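Local coordinates for major Capsid Protein VP1 (Chimpanzee polyomavirus Bob, PDB 6Y9I) that forms the pentameric building blocks of the polyomavirus capsid and binds glycan receptors on host cells, at the interface of chains A and B. Residues are numbered along the deposited sequence; one frame, centred on the assembly and turned at random. Chains: chain A/B, Major Capsid Protein VP1.

Contact 1: the interface of chains A and B. Residues chain A 101-102, 104-106; chain B 130, 132, 199, 218, 260, 274.
The 3-10 helix 101-105 of chain A packs on side chains from chain B strands 131-138, 212-219, 252-265 and 272-276, with the loop residue B:Ile199 and the poorly ordered B:Met130 beside them. A:Ile105 is the main plug, hiding 85 Å² of its surface. Its CG1 sits in the crowded position between backbone N and carbonyl carbon (chi1 76°), which sends the CD1 tip to the tip of B:Ile260, 3.8 Å from CD1 to CD1, while the CG2 branch turns instead to CE1 of B:Phe218.

CG of B:Phe218 is anti to its backbone N (chi1 169°), which puts the ring alongside A:Ile101 and A:Leu104, and it is touched at separate points. A:Leu104 crosses it at about a right angle and sets CB 3.7 Å from B:Phe218 CE2. A:Ile101 runs past in the opposite direction, its CG2 reaching B:Phe218 CB at 3.5 Å.

With no side chain at A:Gly102, the backbone itself packs against chain B: its CA is 3.5 Å from CE1 of B:Tyr132. The CG2 methyl of B:Ile199 lies over one face of that tyrosine ring, displaced toward the rim, and also meets A:Gly102 CA. Water 1 links the two chains here and is shared with A:Gly102 N. The O of water 1 is 2.8 Å from the phenol OH of B:Tyr132.

At the C-terminal end of the helix the phenol OH of B:Tyr274 donates a hydrogen bond of 2.7 Å to the carbonyl O of A:Ile105. The hydroxyl stands above the carbonyl plane, 55° out of it, and the accepting oxygen lies at the edge of the tyrosine ring, in its plane.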
# COMPACT_ATOMS: atom_id res chain seq x y z
N ILE A 101 4.99 8.61 18.72
CA ILE A 101 4.14 8.58 17.50
C ILE A 101 2.71 8.97 17.88
O ILE A 101 2.06 9.70 17.11
CB ILE A 101 4.24 7.22 16.80
CG1 ILE A 101 5.62 7.09 16.14
CG2 ILE A 101 3.08 6.99 15.83
CD1 ILE A 101 5.97 5.70 15.59
N GLY A 102 2.26 8.56 19.07
CA GLY A 102 0.94 8.89 19.62
C GLY A 102 0.67 10.38 19.66
O GLY A 102 -0.49 10.76 19.43
N LEU A 104 1.24 12.47 17.52
CA LEU A 104 0.82 12.94 16.18
C LEU A 104 -0.70 12.87 16.00
O LEU A 104 -1.14 13.32 14.92
CB LEU A 104 1.56 12.11 15.13
CG LEU A 104 3.09 12.15 15.20
CD1 LEU A 104 3.68 11.24 14.15
CD2 LEU A 104 3.64 13.58 15.04
N ILE A 105 -1.48 12.36 16.96
CA ILE A 105 -2.97 12.40 16.88
C ILE A 105 -3.48 13.81 17.22
O ILE A 105 -4.64 14.07 16.90
CB ILE A 105 -3.67 11.34 17.76
CG1 ILE A 105 -3.65 11.72 19.24
CG2 ILE A 105 -3.08 9.95 17.51
CD1 ILE A 105 -4.62 10.95 20.14
N SER A 106 -2.68 14.70 17.82
CA SER A 106 -3.17 16.01 18.32
C SER A 106 -3.89 16.78 17.20
O SER A 106 -3.29 16.97 16.12
CB SER A 106 -2.11 16.90 18.90
OG SER A 106 -2.71 18.11 19.38
N MET B 130 -7.35 9.72 11.47
CA MET B 130 -6.19 9.09 12.12
C MET B 130 -6.59 7.80 12.83
O MET B 130 -7.58 7.76 13.63
CB MET B 130 -5.52 10.05 13.09
CG MET B 130 -6.41 10.55 14.17
SD MET B 130 -5.70 12.08 14.71
CE MET B 130 -6.42 13.16 13.48
N TYR B 132 -4.84 4.83 15.16
CA TYR B 132 -3.71 4.50 16.07
C TYR B 132 -4.05 3.17 16.67
O TYR B 132 -5.05 3.13 17.37
CB TYR B 132 -3.49 5.56 17.14
CG TYR B 132 -2.30 5.33 18.02
CD1 TYR B 132 -1.05 5.86 17.72
CD2 TYR B 132 -2.42 4.62 19.19
CE1 TYR B 132 0.04 5.70 18.57
CE2 TYR B 132 -1.35 4.46 20.06
CZ TYR B 132 -0.12 5.01 19.76
OH TYR B 132 0.93 4.80 20.62
N ILE B 199 -2.71 8.70 24.96
CA ILE B 199 -1.94 8.27 23.75
C ILE B 199 -1.10 9.43 23.22
O ILE B 199 0.04 9.16 22.76
CB ILE B 199 -2.90 7.72 22.69
CG1 ILE B 199 -3.46 6.36 23.12
CG2 ILE B 199 -2.21 7.67 21.36
CD1 ILE B 199 -4.81 6.07 22.55
N PHE B 218 0.35 3.61 13.08
CA PHE B 218 -0.35 4.90 13.05
C PHE B 218 -0.47 5.34 11.60
O PHE B 218 0.54 5.29 10.87
CB PHE B 218 0.39 5.91 13.92
CG PHE B 218 -0.10 7.32 13.76
CD1 PHE B 218 -1.34 7.69 14.25
CD2 PHE B 218 0.67 8.27 13.10
CE1 PHE B 218 -1.80 8.99 14.11
CE2 PHE B 218 0.19 9.55 12.91
CZ PHE B 218 -1.03 9.91 13.43
N ILE B 260 -7.68 3.72 18.21
CA ILE B 260 -8.41 4.88 17.62
C ILE B 260 -8.68 4.49 16.18
O ILE B 260 -7.70 4.18 15.44
CB ILE B 260 -7.60 6.18 17.72
CG1 ILE B 260 -7.22 6.49 19.17
CG2 ILE B 260 -8.37 7.31 17.06
CD1 ILE B 260 -6.33 7.69 19.30
N TYR B 274 -12.94 11.48 18.67
CA TYR B 274 -12.29 10.19 18.34
C TYR B 274 -13.31 9.07 18.56
O TYR B 274 -14.13 9.20 19.49
CB TYR B 274 -11.08 10.01 19.23
CG TYR B 274 -9.97 10.99 18.98
CD1 TYR B 274 -9.10 10.83 17.91
CD2 TYR B 274 -9.75 12.06 19.82
CE1 TYR B 274 -8.05 11.72 17.68
CE2 TYR B 274 -8.69 12.92 19.65
CZ TYR B 274 -7.84 12.76 18.57
OH TYR B 274 -6.81 13.63 18.40
O HOH W 1 3.48 5.84 20.09

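Contact 2: the interface of chains A and B. Residues chain A 121-123; chain B 49-51, 269-271.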
# COMPACT_ATOMS: atom_id res chain seq x y z
N ASP A 121 -15.72 25.77 14.26
CA ASP A 121 -14.90 25.67 15.49
C ASP A 121 -14.38 24.24 15.49
O ASP A 121 -14.71 23.44 16.39
CB ASP A 121 -15.69 26.05 16.74
CG ASP A 121 -14.84 26.18 18.00
OD1 ASP A 121 -13.56 26.17 17.88
OD2 ASP A 121 -15.44 26.27 19.09
N GLY A 122 -13.66 23.93 14.42
CA GLY A 122 -13.21 22.56 14.13
C GLY A 122 -11.90 22.31 14.85
O GLY A 122 -11.35 23.19 15.51
N PRO A 123 -11.32 21.11 14.64
CA PRO A 123 -10.02 20.79 15.18
C PRO A 123 -8.96 21.52 14.36
O PRO A 123 -9.25 22.04 13.27
CB PRO A 123 -9.95 19.27 14.95
CG PRO A 123 -10.67 19.07 13.65
CD PRO A 123 -11.78 20.10 13.67
N ILE B 49 -13.47 17.95 20.48
CA ILE B 49 -12.19 18.71 20.48
C ILE B 49 -12.28 19.83 19.45
O ILE B 49 -12.71 19.55 18.30
CB ILE B 49 -11.03 17.74 20.20
CG1 ILE B 49 -10.94 16.67 21.28
CG2 ILE B 49 -9.73 18.49 20.01
CD1 ILE B 49 -10.19 15.45 20.83
N HIS B 50 -11.80 21.02 19.83
CA HIS B 50 -11.70 22.24 19.00
C HIS B 50 -10.23 22.68 18.99
O HIS B 50 -9.48 22.30 19.90
CB HIS B 50 -12.58 23.38 19.55
CG HIS B 50 -13.92 22.95 20.04
ND1 HIS B 50 -14.12 22.47 21.34
CD2 HIS B 50 -15.13 22.92 19.45
CE1 HIS B 50 -15.39 22.15 21.50
NE2 HIS B 50 -16.04 22.40 20.35
N HIS B 51 -9.84 23.44 17.98
CA HIS B 51 -8.43 23.78 17.67
C HIS B 51 -7.77 24.51 18.84
O HIS B 51 -6.55 24.33 19.01
CB HIS B 51 -8.35 24.57 16.37
CG HIS B 51 -9.06 25.88 16.42
ND1 HIS B 51 -8.39 27.06 16.68
CD2 HIS B 51 -10.36 26.20 16.26
CE1 HIS B 51 -9.25 28.07 16.64
NE2 HIS B 51 -10.46 27.58 16.39
N ASN B 269 -20.49 22.55 14.10
CA ASN B 269 -19.26 23.38 14.20
C ASN B 269 -18.03 22.68 13.63
O ASN B 269 -16.99 23.33 13.58
CB ASN B 269 -19.05 23.86 15.64
CG ASN B 269 -18.87 22.72 16.61
OD1 ASN B 269 -18.70 21.55 16.21
ND2 ASN B 269 -18.86 23.06 17.89
N GLU B 270 -18.15 21.43 13.17
CA GLU B 270 -17.08 20.64 12.50
C GLU B 270 -15.97 20.30 13.50
O GLU B 270 -14.89 19.97 13.05
CB GLU B 270 -16.49 21.37 11.29
CG GLU B 270 -17.44 21.53 10.13
CD GLU B 270 -16.81 22.33 8.99
OE1 GLU B 270 -16.14 21.71 8.13
OE2 GLU B 270 -16.96 23.58 8.96
N ALA B 271 -16.24 20.40 14.80
CA ALA B 271 -15.39 19.81 15.86
C ALA B 271 -15.39 18.29 15.71
O ALA B 271 -16.25 17.74 15.00
CB ALA B 271 -15.91 20.23 17.20
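A:Gly122 packs its CA against the CA of B:Ala271, 3.9 Å away, at the small apolar centre of a loop-to-loop contact. Chain A contributes the segment 121-123; chain B receives it between two loops, 49-51 on one flank and 269-271 on the other. Beside the glycine, A:Pro123 turns the CD edge of its ring toward the carbonyl O of B:Glu270, and the methyl of B:Ala271 lies beside the backbone O of A:Asp121, 3.5 Å from CB to O.

Moving outward, A:Asp121 hides 82 Å² and is flanked by the two histidines in different ways. Its CG is anti to the backbone N (chi1 -171°), which carries the carboxylate toward B:His50 and B:His51. Against B:His50 the carboxylate leans at a shallow 27° to the ring plane, with CG 3.6 Å from the ring carbon CD2. The same CD2 edge has the backbone O of A:Asp121 lying in the ring plane. B:His51 is turned nearly upright to the carboxylate, and OD1 lies 3.6 Å from its CD2. The carboxylate oxygen OD2 and NE2 of B:His50 are 4.1 Å apart, too far for a salt bridge, though the negative charge could still favour a protonated imidazole.

Backbone bonds at the rim fasten the segment on both flanks. The amide N of A:Asp121 gives a nearly straight bond of 2.8 Å to the carbonyl O of B:Asn269, while the carbonyl O of A:Gly122 accepts from the amide N of B:His51 at 2.9 Å with a more bent approach. Behind the first of these, B:Asn269 folds its side chain back over its own loop, and its amide oxygen OD1 takes a hydrogen bond from B:Ala271 N at 3.1 Å.

Contact 1 and contact 2 belong to the same A-B interface, their C-alpha centres about 17 Å apart, and share no residue. Chain B ties them together: the loop 269-271 used in contact 2 runs straight into strand 272-276, whose B:Tyr274 serves contact 1. On chain A the 3-10 helix 101-105 and the segment 121-123 are separated by 15 residues. One patch is largely hydrophobic and the other is fastened mainly by backbone bonds between loops. The interface is not an exact two-fold, and the same pairing recurs around the VP1 pentamer, which the five copies of the assembly make up.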